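PDB 4I4C: UPF0255 protein frsA from Vibrio vulnificus, which probably acts as a serine carboxylesterase, hydrolysing carboxylic esters to an alcohol and a carboxylate. Local coordinates for residues Thr117-Ser122 and Ala160-Lys165; Leu217-Ile222 and Leu409-Leu414. One frame throughout, in Å; residues are numbered along the deposited sequence.

Contact 1: Thr117-Ser122 and Ala160-Lys165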
loop_
_atom_site.group_PDB
_atom_site.type_symbol
_atom_site.label_atom_id
_atom_site.label_comp_id
_atom_site.label_asym_id
_atom_site.label_seq_id
_atom_site.Cartn_x
_atom_site.Cartn_y
_atom_site.Cartn_z
ATOM N N THR A 117 0.476 -4.159 -29.054
ATOM C CA THR A 117 0.795 -5.568 -28.871
ATOM C C THR A 117 2.045 -5.696 -28.002
ATOM O O THR A 117 2.885 -4.788 -27.965
ATOM C CB THR A 117 1.062 -6.271 -30.215
ATOM O OG1 THR A 117 2.249 -5.727 -30.802
ATOM C CG2 THR A 117 -0.105 -6.086 -31.184
ATOM N N ASN A 118 2.156 -6.825 -27.305
ATOM C CA ASN A 118 3.333 -7.151 -26.501
ATOM C C ASN A 118 3.746 -6.117 -25.460
ATOM O O ASN A 118 2.981 -5.806 -24.551
ATOM C CB ASN A 118 4.518 -7.470 -27.407
ATOM C CG ASN A 118 4.237 -8.625 -28.322
ATOM O OD1 ASN A 118 3.099 -8.836 -28.738
ATOM N ND2 ASN A 118 5.268 -9.394 -28.635
ATOM N N GLU A 119 4.960 -5.588 -25.614
ATOM C CA GLU A 119 5.609 -4.778 -24.577
ATOM C C GLU A 119 4.996 -3.384 -24.410
ATOM O O GLU A 119 5.459 -2.578 -23.598
ATOM C CB GLU A 119 7.118 -4.680 -24.839
ATOM C CG GLU A 119 7.964 -4.390 -23.600
ATOM C CD GLU A 119 9.445 -4.231 -23.914
ATOM O OE1 GLU A 119 9.959 -4.986 -24.769
ATOM O OE2 GLU A 119 10.090 -3.349 -23.307
ATOM N N ALA A 120 3.955 -3.101 -25.181
ATOM C CA ALA A 120 3.225 -1.853 -25.026
ATOM C C ALA A 120 1.821 -2.154 -24.508
ATOM O O ALA A 120 1.357 -1.539 -23.550
ATOM C CB ALA A 120 3.178 -1.102 -26.332
ATOM N N ALA A 121 1.153 -3.110 -25.146
ATOM C CA ALA A 121 -0.132 -3.599 -24.673
ATOM C C ALA A 121 -0.084 -3.989 -23.186
ATOM O O ALA A 121 -1.001 -3.667 -22.421
ATOM C CB ALA A 121 -0.579 -4.772 -25.509
ATOM N N SER A 122 0.990 -4.680 -22.791
ATOM C CA SER A 122 1.180 -5.115 -21.409
ATOM C C SER A 122 1.247 -3.909 -20.486
ATOM O O SER A 122 0.563 -3.844 -19.456
ATOM C CB SER A 122 2.485 -5.914 -21.280
ATOM O OG SER A 122 2.564 -6.563 -20.030
ATOM N N ALA A 160 -2.500 -7.750 -18.066
ATOM C CA ALA A 160 -1.166 -7.205 -18.308
ATOM C C ALA A 160 -0.104 -8.290 -18.108
ATOM O O ALA A 160 0.812 -8.427 -18.912
ATOM C CB ALA A 160 -0.885 -6.045 -17.366
ATOM N N ALA A 161 -0.236 -9.042 -17.021
ATOM C CA ALA A 161 0.732 -10.090 -16.685
ATOM C C ALA A 161 0.827 -11.123 -17.798
ATOM O O ALA A 161 1.919 -11.565 -18.174
ATOM C CB ALA A 161 0.345 -10.758 -15.378
ATOM N N LYS A 162 -0.336 -11.496 -18.324
ATOM C CA LYS A 162 -0.451 -12.487 -19.387
ATOM C C LYS A 162 0.215 -12.005 -20.673
ATOM O O LYS A 162 0.714 -12.805 -21.465
ATOM C CB LYS A 162 -1.929 -12.796 -19.638
ATOM C CG LYS A 162 -2.184 -14.044 -20.453
ATOM C CD LYS A 162 -1.549 -15.269 -19.809
ATOM C CE LYS A 162 -1.874 -16.518 -20.602
ATOM N NZ LYS A 162 -3.344 -16.623 -20.828
ATOM N N LYS A 163 0.233 -10.689 -20.859
ATOM C CA LYS A 163 0.786 -10.070 -22.059
ATOM C C LYS A 163 2.282 -9.812 -21.915
ATOM O O LYS A 163 2.990 -9.650 -22.909
ATOM C CB LYS A 163 0.055 -8.753 -22.351
ATOM C CG LYS A 163 0.223 -8.220 -23.772
ATOM C CD LYS A 163 -0.655 -8.968 -24.773
ATOM C CE LYS A 163 -0.495 -8.409 -26.195
ATOM N NZ LYS A 163 0.283 -9.306 -27.119
ATOM N N SER A 164 2.763 -9.779 -20.670
ATOM C CA SER A 164 4.135 -9.393 -20.418
ATOM C C SER A 164 5.087 -10.487 -20.854
ATOM O O SER A 164 4.756 -11.671 -20.798
ATOM C CB SER A 164 4.359 -9.099 -18.928
ATOM O OG SER A 164 5.664 -8.597 -18.722
ATOM N N LYS A 165 6.276 -10.078 -21.275
ATOM C CA LYS A 165 7.371 -11.006 -21.512
ATOM C C LYS A 165 7.884 -11.559 -20.175
ATOM O O LYS A 165 8.565 -12.580 -20.139
ATOM C CB LYS A 165 8.499 -10.303 -22.272
ATOM C CG LYS A 165 9.361 -9.403 -21.400
ATOM C CD LYS A 165 10.168 -8.391 -22.212
ATOM C CE LYS A 165 11.473 -8.049 -21.494
ATOM N NZ LYS A 165 12.079 -6.768 -21.950
#

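Contact 2: Leu217-Ile222 and Leu409-Leu414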
loop_
_atom_site.group_PDB
_atom_site.type_symbol
_atom_site.label_atom_id
_atom_site.label_comp_id
_atom_site.label_asym_id
_atom_site.label_seq_id
_atom_site.Cartn_x
_atom_site.Cartn_y
_atom_site.Cartn_z
ATOM N N LEU A 217 13.835 -4.270 -9.363
ATOM C CA LEU A 217 14.172 -5.635 -8.984
ATOM C C LEU A 217 14.529 -6.521 -10.185
ATOM O O LEU A 217 15.433 -7.358 -10.101
ATOM C CB LEU A 217 13.034 -6.257 -8.182
ATOM C CG LEU A 217 12.664 -5.543 -6.885
ATOM C CD1 LEU A 217 11.367 -6.110 -6.322
ATOM C CD2 LEU A 217 13.782 -5.676 -5.884
ATOM N N ALA A 218 13.833 -6.335 -11.302
ATOM C CA ALA A 218 13.972 -7.250 -12.434
ATOM C C ALA A 218 15.347 -7.163 -13.072
ATOM O O ALA A 218 15.819 -8.133 -13.661
ATOM C CB ALA A 218 12.896 -6.991 -13.493
ATOM N N LYS A 219 15.977 -5.995 -12.962
ATOM C CA LYS A 219 17.283 -5.759 -13.565
ATOM C C LYS A 219 18.365 -6.569 -12.860
ATOM O O LYS A 219 19.475 -6.717 -13.367
ATOM C CB LYS A 219 17.598 -4.258 -13.585
ATOM C CG LYS A 219 16.719 -3.510 -14.597
ATOM C CD LYS A 219 16.900 -1.999 -14.579
ATOM C CE LYS A 219 16.085 -1.365 -15.704
ATOM N NZ LYS A 219 15.838 0.092 -15.512
ATOM N N HIS A 220 18.012 -7.124 -11.705
ATOM C CA HIS A 220 18.917 -7.981 -10.943
ATOM C C HIS A 220 18.402 -9.411 -10.844
ATOM O O HIS A 220 18.898 -10.206 -10.041
ATOM C CB HIS A 220 19.121 -7.415 -9.541
ATOM C CG HIS A 220 19.805 -6.086 -9.524
ATOM N ND1 HIS A 220 19.114 -4.893 -9.464
ATOM C CD2 HIS A 220 21.116 -5.760 -9.570
ATOM C CE1 HIS A 220 19.972 -3.891 -9.470
ATOM N NE2 HIS A 220 21.193 -4.388 -9.531
ATOM N N ASP A 221 17.397 -9.724 -11.655
ATOM C CA ASP A 221 16.735 -11.030 -11.617
ATOM C C ASP A 221 16.157 -11.379 -10.241
ATOM O O ASP A 221 15.961 -12.543 -9.931
ATOM C CB ASP A 221 17.675 -12.132 -12.107
ATOM C CG ASP A 221 17.978 -12.018 -13.587
ATOM O OD1 ASP A 221 17.028 -11.892 -14.391
ATOM O OD2 ASP A 221 19.169 -12.042 -13.949
ATOM N N ILE A 222 15.879 -10.364 -9.432
ATOM C CA ILE A 222 15.203 -10.557 -8.161
ATOM C C ILE A 222 13.686 -10.638 -8.358
ATOM O O ILE A 222 13.044 -9.677 -8.804
ATOM C CB ILE A 222 15.525 -9.418 -7.167
ATOM C CG1 ILE A 222 17.023 -9.373 -6.870
ATOM C CG2 ILE A 222 14.720 -9.592 -5.859
ATOM C CD1 ILE A 222 17.397 -8.294 -5.909
ATOM N N LEU A 409 19.615 -4.619 -1.153
ATOM C CA LEU A 409 19.220 -5.953 -1.592
ATOM C C LEU A 409 20.286 -6.582 -2.471
ATOM O O LEU A 409 20.551 -7.776 -2.380
ATOM C CB LEU A 409 17.874 -5.902 -2.307
ATOM C CG LEU A 409 16.761 -5.554 -1.324
ATOM C CD1 LEU A 409 15.598 -4.885 -2.032
ATOM C CD2 LEU A 409 16.298 -6.802 -0.583
ATOM N N GLU A 410 20.901 -5.768 -3.314
ATOM C CA GLU A 410 22.037 -6.195 -4.109
ATOM C C GLU A 410 23.139 -6.732 -3.198
ATOM O O GLU A 410 23.673 -7.817 -3.438
ATOM C CB GLU A 410 22.560 -5.006 -4.907
ATOM C CG GLU A 410 23.563 -5.330 -5.984
ATOM C CD GLU A 410 23.614 -4.244 -7.037
ATOM O OE1 GLU A 410 22.933 -3.210 -6.853
ATOM O OE2 GLU A 410 24.323 -4.426 -8.049
ATOM N N ASP A 411 23.466 -5.978 -2.147
ATOM C CA ASP A 411 24.558 -6.361 -1.243
ATOM C C ASP A 411 24.255 -7.590 -0.388
ATOM O O ASP A 411 25.136 -8.419 -0.157
ATOM C CB ASP A 411 24.976 -5.193 -0.336
ATOM C CG ASP A 411 25.512 -3.995 -1.120
ATOM O OD1 ASP A 411 25.843 -4.148 -2.319
ATOM O OD2 ASP A 411 25.603 -2.895 -0.534
ATOM N N GLU A 412 23.019 -7.716 0.076
ATOM C CA GLU A 412 22.714 -8.744 1.064
ATOM C C GLU A 412 22.054 -9.980 0.466
ATOM O O GLU A 412 22.210 -11.082 0.994
ATOM C CB GLU A 412 21.875 -8.169 2.210
ATOM C CG GLU A 412 22.543 -7.008 2.952
ATOM C CD GLU A 412 23.762 -7.442 3.762
ATOM O OE1 GLU A 412 23.943 -8.659 3.947
ATOM O OE2 GLU A 412 24.524 -6.569 4.219
ATOM N N LEU A 413 21.333 -9.795 -0.640
ATOM C CA LEU A 413 20.618 -10.886 -1.300
ATOM C C LEU A 413 21.419 -11.554 -2.423
ATOM O O LEU A 413 21.418 -12.780 -2.531
ATOM C CB LEU A 413 19.281 -10.388 -1.857
ATOM C CG LEU A 413 17.979 -11.069 -1.460
ATOM C CD1 LEU A 413 17.867 -11.161 0.050
ATOM C CD2 LEU A 413 16.776 -10.293 -2.076
ATOM N N LEU A 414 22.083 -10.764 -3.269
ATOM C CA LEU A 414 22.899 -11.330 -4.349
ATOM C C LEU A 414 24.320 -11.557 -3.836
ATOM O O LEU A 414 25.301 -11.294 -4.530
ATOM C CB LEU A 414 22.920 -10.403 -5.566
ATOM C CG LEU A 414 21.532 -9.967 -6.080
ATOM C CD1 LEU A 414 21.625 -9.103 -7.316
ATOM C CD2 LEU A 414 20.662 -11.173 -6.353
#

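Contact 1: Thr117-Ser122 and Ala160-Lys165
Ser-122 and Lys-163 carry this contact, and they work at different depths. The Ser-122 hydroxyl is buried and donates to the backbone oxygen of Ala-160, OG to O 2.8 Å. It meets that carbonyl at a bend, with a C=O...OG angle of 131°, and lies tilted from the carbonyl plane. OG stands anti to its own backbone N (chi1 -169°), which directs it across the gap to the other helix. Ser-122 OG also lies 3.3 Å from Ser-164 CB. In return the methyl of Ala-160 touches the Ser-122 backbone, CB to O 3.4 Å.

Lys-163 reaches across beside this pair. Its chain bends at chi2 and again at chi4 as it runs past Ser-122 and Ala-121 toward Asn-118. CE packs on the Ala-121 methyl, CE to CB 3.7 Å. The ammonium group ends obliquely beside the Asn-118 amide and makes a weak hydrogen bond, NZ to OD1 3.3 Å. Asn-118 sits in a type II' beta turn from Thr-117 to Ala-120, and its backbone O accepts from Ser-122 N.

The turn leads into helix 121-136, and Ala-160 lies at the end of helix 144-163. The start of one helix is therefore tied to the finish of the next in a helical hairpin. Farther out, Glu-119 and Lys-165 form a long salt bridge, OE1 to NZ 4.0 Å. The buried serine bond is thus the firm polar link, while the two lysine pairings, nearer the surface, are weak or long and probably contribute less.

Contact 2: Leu217-Ile222 and Leu409-Leu414
The backbone oxygen of Leu-217, whose side chain meets Leu-409, is gripped by two N-H groups. His-220 N approaches at 3.0 Å from Leu-217 O, and Ile-222 N at 3.1 Å from the same oxygen. They come from opposite faces of the carbonyl plane. This folds the chain back tightly and turns both the His-220 and Ile-222 side chains toward helix 394-413.

His-220 presents its imidazole to the carboxylate of Glu-410. NE2 lies almost equally far from both oxygens, 3.4 Å from OE1 of Glu-410. Ring and carboxylate planes are 61° apart, and the two side chains approach at about a right angle. Glu-410 reaches this place with an extended chain, its CG anti to the backbone N (chi1 -169°). The other ring nitrogen, ND1, makes a weak hydrogen bond to His-216 O.

The turn is a Schellman motif that ends helix 210-217, with Asp-221 as its C-prime residue at positive phi. Helix 210-217 is the crossover of a beta-alpha-beta unit joining parallel strands 193-199 and 223-226. In this alpha/beta-hydrolase fold the C-terminal helix 394-413 packs beside that crossover, and Leu-217, Leu-409 and Leu-413 all touch Val-196 of strand 193-199.

Leu-414 divides its two methyls between His-220 and Ile-222. CD1 lies against His-220 CB at 3.8 Å, and CD2 meets Ile-222 CG1 obliquely at 4.1 Å. The same branch of Ile-222 continues to CD1, which faces Leu-409 CB, while the CG2 branch meets Leu-413 CD2 at 4.4 Å. Leu-217 CD2 approaches Leu-409 CD1 at 4.3 Å.

Contact 1 closes along the chain before contact 2 opens. Their centres are about 23 Å apart, and their nearest atoms about 8 Å, so they do not touch. Tyr-166 connects the two: its backbone N bonds to Ser-164 OG of contact 1, and Ala-218 of contact 2 packs against it. Contact 1 joins the start of helix 121-136 to the finish of helix 144-163, whereas contact 2 sets the turn after helix 210-217 against the end of helix 394-413, beside strand 193-199 of the central sheet. No residue of either contact lines the observed ligand pockets. The helices of contact 2 do reach one, however. Leu-212 of helix 210-217 and Tyr-398 and Leu-402 of helix 394-413 border the polyether ligand.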